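Local coordinates for complement C1r subcomponent (Homo sapiens, PDB 6F1D), which acts as a serine protease of the complement C1 complex, its CUB domain probably taking part in the interaction of C1r with C1s, at residues E6-A11 with L110-E115; Q64-A69 with D94-T99. All blocks are in the same frame, centred on the assembly; numbering follows the deposited sequence.

In the fold
Contacts 1 and 2 belong to one CUB domain, a sandwich of two beta-sheets, and their centres lie about 15 Å apart. Contact 2 (64-69 with 94-99) is partly buried and joins neighbouring strands of one sheet by regular backbone pairing. Contact 1 (6-11 with 110-115) is a surface contact at a sandwich edge, where strand 6-8 of that same sheet runs into a loop that meets strand 109-116 of the other sheet; its bonds run from side-chain hydroxyls to loop carbonyls. Along the chain, contact 2 is nested within the loop closed by contact 1. The two touch in the interior, where Leu110 packs on Leu95.

Contact 1: residues E6-A11 with L110-E115; sequences ELYTEA and LRYTTE
Tyr112, Ala11 and Thr114 carry this contact, in which two hydroxyls of strand 110-115 take hold of the loop that follows strand 6-8. The Tyr112 ring reaches across with its phenol end, and its OH donates to Glu10 O at 2.9 Å. The hydroxyl stands above the carbonyl plane, about 45° out of it, while the carbonyl oxygen itself lies at the ring edge, 3.2 Å from Tyr112 CE1. Tyr112 CG sits between the backbone N and the carbonyl carbon (chi1 76°), a crowded position; the bond to CB already points toward the loop. Ala11 C lies 4.0 Å from CE1, and on the other side of the ring Tyr8 CB comes to 3.9 Å from CE2. Tyr8 thus meets Tyr112 through its CB, its own phenol end leading away.

Two residues along the strand, Thr114 OG1 donates to Ala11 O, the next carbonyl of the loop, at 2.9 Å. This bond lies in the carbonyl plane, on a lone pair, with a C=O...donor angle of 124°. The methyl of the same threonine also leans on the acceptor, CG2 standing 3.3 Å from Ala11 O, and Ala11 CB touches OG1 at 3.7 Å. A water lies near Tyr112 OH and Glu10 OE2, with weak contacts at best.

Behind the contact, Tyr112 packs on Ile15 of strand 13-16, on Leu42 and Leu44 of strand 40-46 and on Ile34 of strand 29-35, which places its ring between the two sheets of the CUB sandwich at their edge. Strand 6-8 is itself tied by backbone bonds to strand 29-35. A largely buried aromatic ring thus ends in a polar group near the surface, and together with Thr114 it fixes the carbonyls of two successive loop residues through side-chain donors, without backbone pairing between the segments.

Contact 2: residues Q64-A69 with D94-T99; sequences QLQIYA and DLLFFT
Strand 64-69 and residues 94-98 of strand 92-98 are antiparallel neighbours in one sheet of the domain, their axes 4.7 Å apart at closest approach. Three hydrogen-bonded pairs, Gln64-Phe98, Gln66-Leu96 and Tyr68-Asp94, each give two backbone bonds; that from Gln66 N to Leu96 O is nearly straight, at 175°. Between them lie the non-hydrogen-bonded pairs Leu65-Phe97 and Ile67-Leu95.

On the face bearing these two pairs, Ile67 and Leu95 lie side by side, CD1 to CD2 3.9 Å, and Leu65 CD1 meets Phe97 CB at 4.0 Å. This face lines the interior of the CUB beta-sandwich: Leu65 and Ile67 rest on Phe46 of the opposing sheet, and the Phe97 ring makes edge-to-face contacts with Tyr24 and Trp108.

The other face is more polar. Gln66 CG lies beside the backbone N (chi1 -46°) and the chain runs extended beyond it, bringing OE1 to the edge of the Phe98 ring, 3.7 Å from CE2, with amide and ring planes 71° apart. The same oxygen accepts from Tyr68 OH at 2.8 Å, while NE2 bonds Glu76. An alanine in place of Gln66 would probably leave the Tyr68 hydroxyl and Glu76 without this partner and open a gap beside the Phe98 edge. Tyr68 CE1 packs on Leu96 CD1 at 3.9 Å, and Asp94 turns to strand 29-35, bonding Ser33 and forming a salt bridge to Arg35.

Contact 1: residues E6-A11 with L110-E115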
loop_
_atom_site.group_PDB
_atom_site.type_symbol
_atom_site.label_atom_id
_atom_site.label_comp_id
_atom_site.label_asym_id
_atom_site.label_seq_id
_atom_site.Cartn_x
_atom_site.Cartn_y
_atom_site.Cartn_z
ATOM N N GLU A 6 5.369 -6.310 -7.968
ATOM C CA GLU A 6 6.670 -6.164 -7.352
ATOM C C GLU A 6 6.726 -7.058 -6.116
ATOM O O GLU A 6 5.728 -7.250 -5.429
ATOM C CB GLU A 6 6.932 -4.681 -7.025
ATOM C CG GLU A 6 8.375 -4.326 -6.557
ATOM C CD GLU A 6 9.523 -5.204 -7.111
ATOM O OE1 GLU A 6 10.427 -5.587 -6.326
ATOM O OE2 GLU A 6 9.557 -5.479 -8.327
ATOM N N LEU A 7 7.892 -7.628 -5.861
ATOM C CA LEU A 7 8.113 -8.552 -4.757
ATOM C C LEU A 7 9.264 -8.032 -3.913
ATOM O O LEU A 7 10.331 -7.734 -4.453
ATOM C CB LEU A 7 8.462 -9.953 -5.274
ATOM C CG LEU A 7 8.965 -10.928 -4.202
ATOM C CD1 LEU A 7 7.862 -11.242 -3.228
ATOM C CD2 LEU A 7 9.491 -12.190 -4.809
ATOM N N TYR A 8 9.048 -7.951 -2.603
ATOM C CA TYR A 8 10.010 -7.479 -1.608
ATOM C C TYR A 8 10.273 -8.604 -0.615
ATOM O O TYR A 8 9.344 -9.095 0.031
ATOM C CB TYR A 8 9.452 -6.249 -0.869
ATOM C CG TYR A 8 9.202 -5.087 -1.808
ATOM C CD1 TYR A 8 7.993 -4.972 -2.459
ATOM C CD2 TYR A 8 10.194 -4.135 -2.068
ATOM C CE1 TYR A 8 7.740 -3.962 -3.348
ATOM C CE2 TYR A 8 9.963 -3.080 -2.973
ATOM C CZ TYR A 8 8.724 -3.005 -3.608
ATOM O OH TYR A 8 8.412 -1.999 -4.505
ATOM N N THR A 9 11.520 -9.018 -0.486
ATOM C CA THR A 9 11.871 -10.076 0.445
ATOM C C THR A 9 12.970 -9.689 1.435
ATOM O O THR A 9 13.341 -10.527 2.251
ATOM C CB THR A 9 12.328 -11.327 -0.304
ATOM O OG1 THR A 9 13.574 -11.028 -0.933
ATOM C CG2 THR A 9 11.302 -11.700 -1.385
ATOM N N GLU A 10 13.496 -8.466 1.394
ATOM C CA GLU A 10 14.501 -8.076 2.378
ATOM C C GLU A 10 13.845 -7.844 3.753
ATOM O O GLU A 10 12.629 -7.760 3.876
ATOM C CB GLU A 10 15.250 -6.834 1.895
ATOM C CG GLU A 10 16.411 -7.167 0.968
ATOM C CD GLU A 10 16.553 -6.186 -0.187
ATOM O OE1 GLU A 10 16.686 -6.649 -1.342
ATOM O OE2 GLU A 10 16.541 -4.955 0.054
ATOM N N ALA A 11 14.668 -7.746 4.798
ATOM C CA ALA A 11 14.166 -7.569 6.163
ATOM C C ALA A 11 13.474 -6.230 6.380
ATOM O O ALA A 11 12.680 -6.098 7.313
ATOM C CB ALA A 11 15.303 -7.691 7.180
ATOM N N LEU A 110 5.335 3.687 2.113
ATOM C CA LEU A 110 5.423 3.037 3.417
ATOM C C LEU A 110 6.818 2.468 3.570
ATOM O O LEU A 110 7.531 2.239 2.586
ATOM C CB LEU A 110 4.385 1.910 3.574
ATOM C CG LEU A 110 4.513 0.700 2.677
ATOM C CD1 LEU A 110 5.503 -0.312 3.264
ATOM C CD2 LEU A 110 3.111 0.004 2.551
ATOM N N ARG A 111 7.212 2.274 4.822
ATOM C CA ARG A 111 8.374 1.469 5.180
ATOM C C ARG A 111 7.879 0.244 5.934
ATOM O O ARG A 111 7.092 0.366 6.887
ATOM C CB ARG A 111 9.353 2.237 6.057
ATOM C CG ARG A 111 10.540 1.381 6.564
ATOM C CD ARG A 111 11.789 2.210 6.870
ATOM N NE ARG A 111 12.965 1.346 7.023
ATOM C CZ ARG A 111 13.475 0.990 8.191
ATOM N NH1 ARG A 111 12.946 1.442 9.333
ATOM N NH2 ARG A 111 14.535 0.199 8.214
ATOM N N TYR A 112 8.336 -0.931 5.520
ATOM C CA TYR A 112 8.060 -2.138 6.289
ATOM C C TYR A 112 9.327 -2.562 7.016
ATOM O O TYR A 112 10.450 -2.357 6.523
ATOM C CB TYR A 112 7.520 -3.252 5.390
ATOM C CG TYR A 112 8.539 -3.948 4.522
ATOM C CD1 TYR A 112 9.249 -5.041 5.004
ATOM C CD2 TYR A 112 8.757 -3.545 3.205
ATOM C CE1 TYR A 112 10.200 -5.684 4.203
ATOM C CE2 TYR A 112 9.692 -4.180 2.406
ATOM C CZ TYR A 112 10.409 -5.247 2.915
ATOM O OH TYR A 112 11.332 -5.900 2.128
ATOM N N THR A 113 9.144 -3.113 8.211
ATOM C CA THR A 113 10.236 -3.677 8.977
ATOM C C THR A 113 9.770 -5.032 9.463
ATOM O O THR A 113 8.571 -5.325 9.438
ATOM C CB THR A 113 10.609 -2.794 10.164
ATOM O OG1 THR A 113 9.396 -2.405 10.862
ATOM C CG2 THR A 113 11.394 -1.516 9.691
ATOM N N THR A 114 10.692 -5.824 9.992
ATOM C CA THR A 114 10.340 -7.147 10.480
ATOM C C THR A 114 10.697 -7.262 11.953
ATOM O O THR A 114 11.696 -6.708 12.429
ATOM C CB THR A 114 11.028 -8.265 9.675
ATOM O OG1 THR A 114 12.422 -7.976 9.548
ATOM C CG2 THR A 114 10.450 -8.351 8.265
ATOM N N GLU A 115 9.836 -7.960 12.664
ATOM C CA GLU A 115 9.986 -8.257 14.070
ATOM C C GLU A 115 10.268 -9.741 14.197
ATOM O O GLU A 115 9.635 -10.577 13.520
ATOM C CB GLU A 115 8.719 -7.880 14.844
ATOM C CG GLU A 115 8.668 -8.412 16.274
ATOM C CD GLU A 115 7.277 -8.309 16.902
ATOM O OE1 GLU A 115 6.428 -7.542 16.397
ATOM O OE2 GLU A 115 7.033 -9.001 17.915
HETATM O O HOH W 1 13.356 -3.948 0.301
#

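Contact 2: residues Q64-A69 with D94-T99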
loop_
_atom_site.group_PDB
_atom_site.type_symbol
_atom_site.label_atom_id
_atom_site.label_comp_id
_atom_site.label_asym_id
_atom_site.label_seq_id
_atom_site.Cartn_x
_atom_site.Cartn_y
_atom_site.Cartn_z
ATOM N N GLN A 64 -8.209 2.945 -4.764
ATOM C CA GLN A 64 -8.208 2.214 -3.493
ATOM C C GLN A 64 -6.842 1.626 -3.248
ATOM O O GLN A 64 -6.257 1.048 -4.170
ATOM C CB GLN A 64 -9.212 1.042 -3.473
ATOM C CG GLN A 64 -10.653 1.421 -3.783
ATOM C CD GLN A 64 -10.951 1.555 -5.294
ATOM O OE1 GLN A 64 -10.361 0.869 -6.116
ATOM N NE2 GLN A 64 -11.929 2.407 -5.636
ATOM N N LEU A 65 -6.384 1.670 -1.997
ATOM C CA LEU A 65 -5.242 0.859 -1.552
ATOM C C LEU A 65 -5.766 -0.221 -0.594
ATOM O O LEU A 65 -6.341 0.097 0.449
ATOM C CB LEU A 65 -4.188 1.727 -0.859
ATOM C CG LEU A 65 -2.982 0.913 -0.350
ATOM C CD1 LEU A 65 -2.333 0.248 -1.585
ATOM C CD2 LEU A 65 -1.966 1.865 0.330
ATOM N N GLN A 66 -5.623 -1.490 -0.961
ATOM C CA GLN A 66 -6.137 -2.590 -0.157
ATOM C C GLN A 66 -4.948 -3.373 0.373
ATOM O O GLN A 66 -3.971 -3.569 -0.351
ATOM C CB GLN A 66 -7.024 -3.513 -0.985
ATOM C CG GLN A 66 -8.014 -2.803 -1.833
ATOM C CD GLN A 66 -8.931 -3.771 -2.504
ATOM O OE1 GLN A 66 -8.572 -4.946 -2.719
ATOM N NE2 GLN A 66 -10.119 -3.303 -2.854
ATOM N N ILE A 67 -5.007 -3.775 1.636
ATOM C CA ILE A 67 -3.892 -4.464 2.280
ATOM C C ILE A 67 -4.366 -5.818 2.792
ATOM O O ILE A 67 -5.415 -5.907 3.438
ATOM C CB ILE A 67 -3.310 -3.618 3.419
ATOM C CG1 ILE A 67 -2.916 -2.240 2.849
ATOM C CG2 ILE A 67 -2.173 -4.398 4.098
ATOM C CD1 ILE A 67 -2.050 -1.353 3.751
ATOM N N TYR A 68 -3.590 -6.869 2.495
ATOM C CA TYR A 68 -3.912 -8.251 2.836
ATOM C C TYR A 68 -2.759 -8.811 3.645
ATOM O O TYR A 68 -1.589 -8.568 3.326
ATOM C CB TYR A 68 -4.105 -9.123 1.614
ATOM C CG TYR A 68 -5.309 -8.709 0.823
ATOM C CD1 TYR A 68 -5.220 -7.650 -0.085
ATOM C CD2 TYR A 68 -6.519 -9.312 1.011
ATOM C CE1 TYR A 68 -6.366 -7.240 -0.827
ATOM C CE2 TYR A 68 -7.679 -8.921 0.264
ATOM C CZ TYR A 68 -7.563 -7.870 -0.637
ATOM O OH TYR A 68 -8.641 -7.439 -1.361
ATOM N N ALA A 69 -3.080 -9.531 4.699
ATOM C CA ALA A 69 -2.070 -10.190 5.517
ATOM C C ALA A 69 -2.381 -11.666 5.445
ATOM O O ALA A 69 -3.429 -12.106 5.926
ATOM C CB ALA A 69 -2.080 -9.693 6.956
ATOM N N ASP A 94 0.211 -8.514 1.027
ATOM C CA ASP A 94 0.040 -8.016 -0.334
ATOM C C ASP A 94 -0.670 -6.673 -0.264
ATOM O O ASP A 94 -1.590 -6.499 0.539
ATOM C CB ASP A 94 -0.750 -8.981 -1.193
ATOM C CG ASP A 94 -0.021 -10.331 -1.389
ATOM O OD1 ASP A 94 0.554 -10.563 -2.497
ATOM O OD2 ASP A 94 -0.034 -11.161 -0.435
ATOM N N LEU A 95 -0.213 -5.717 -1.063
ATOM C CA LEU A 95 -0.920 -4.454 -1.281
ATOM C C LEU A 95 -1.411 -4.418 -2.715
ATOM O O LEU A 95 -0.653 -4.719 -3.637
ATOM C CB LEU A 95 -0.032 -3.253 -1.028
ATOM C CG LEU A 95 0.457 -3.201 0.417
ATOM C CD1 LEU A 95 1.807 -3.859 0.427
ATOM C CD2 LEU A 95 0.542 -1.752 0.867
ATOM N N LEU A 96 -2.675 -4.077 -2.888
ATOM C CA LEU A 96 -3.298 -3.943 -4.191
ATOM C C LEU A 96 -3.661 -2.469 -4.291
ATOM O O LEU A 96 -4.339 -1.947 -3.414
ATOM C CB LEU A 96 -4.556 -4.799 -4.294
ATOM C CG LEU A 96 -4.428 -6.307 -4.191
ATOM C CD1 LEU A 96 -5.754 -6.919 -4.646
ATOM C CD2 LEU A 96 -3.246 -6.770 -5.043
ATOM N N PHE A 97 -3.171 -1.791 -5.313
ATOM C CA PHE A 97 -3.520 -0.389 -5.541
ATOM C C PHE A 97 -4.261 -0.289 -6.872
ATOM O O PHE A 97 -3.682 -0.587 -7.925
ATOM C CB PHE A 97 -2.226 0.439 -5.551
ATOM C CG PHE A 97 -2.420 1.926 -5.634
ATOM C CD1 PHE A 97 -1.575 2.668 -6.430
ATOM C CD2 PHE A 97 -3.389 2.575 -4.884
ATOM C CE1 PHE A 97 -1.716 4.076 -6.519
ATOM C CE2 PHE A 97 -3.525 3.981 -4.962
ATOM C CZ PHE A 97 -2.680 4.707 -5.764
ATOM N N PHE A 98 -5.516 0.159 -6.832
ATOM C CA PHE A 98 -6.344 0.331 -8.021
ATOM C C PHE A 98 -6.599 1.813 -8.232
ATOM O O PHE A 98 -6.951 2.512 -7.279
ATOM C CB PHE A 98 -7.705 -0.333 -7.855
ATOM C CG PHE A 98 -7.654 -1.820 -7.602
ATOM C CD1 PHE A 98 -7.602 -2.708 -8.663
ATOM C CD2 PHE A 98 -7.723 -2.325 -6.304
ATOM C CE1 PHE A 98 -7.583 -4.081 -8.451
ATOM C CE2 PHE A 98 -7.710 -3.713 -6.074
ATOM C CZ PHE A 98 -7.640 -4.584 -7.153
ATOM N N THR A 99 -6.462 2.292 -9.457
ATOM C CA THR A 99 -6.759 3.695 -9.695
ATOM C C THR A 99 -7.637 3.809 -10.918
ATOM O O THR A 99 -7.567 2.987 -11.848
ATOM C CB THR A 99 -5.497 4.549 -9.890
ATOM O OG1 THR A 99 -4.830 4.144 -11.098
ATOM C CG2 THR A 99 -4.517 4.330 -8.742
#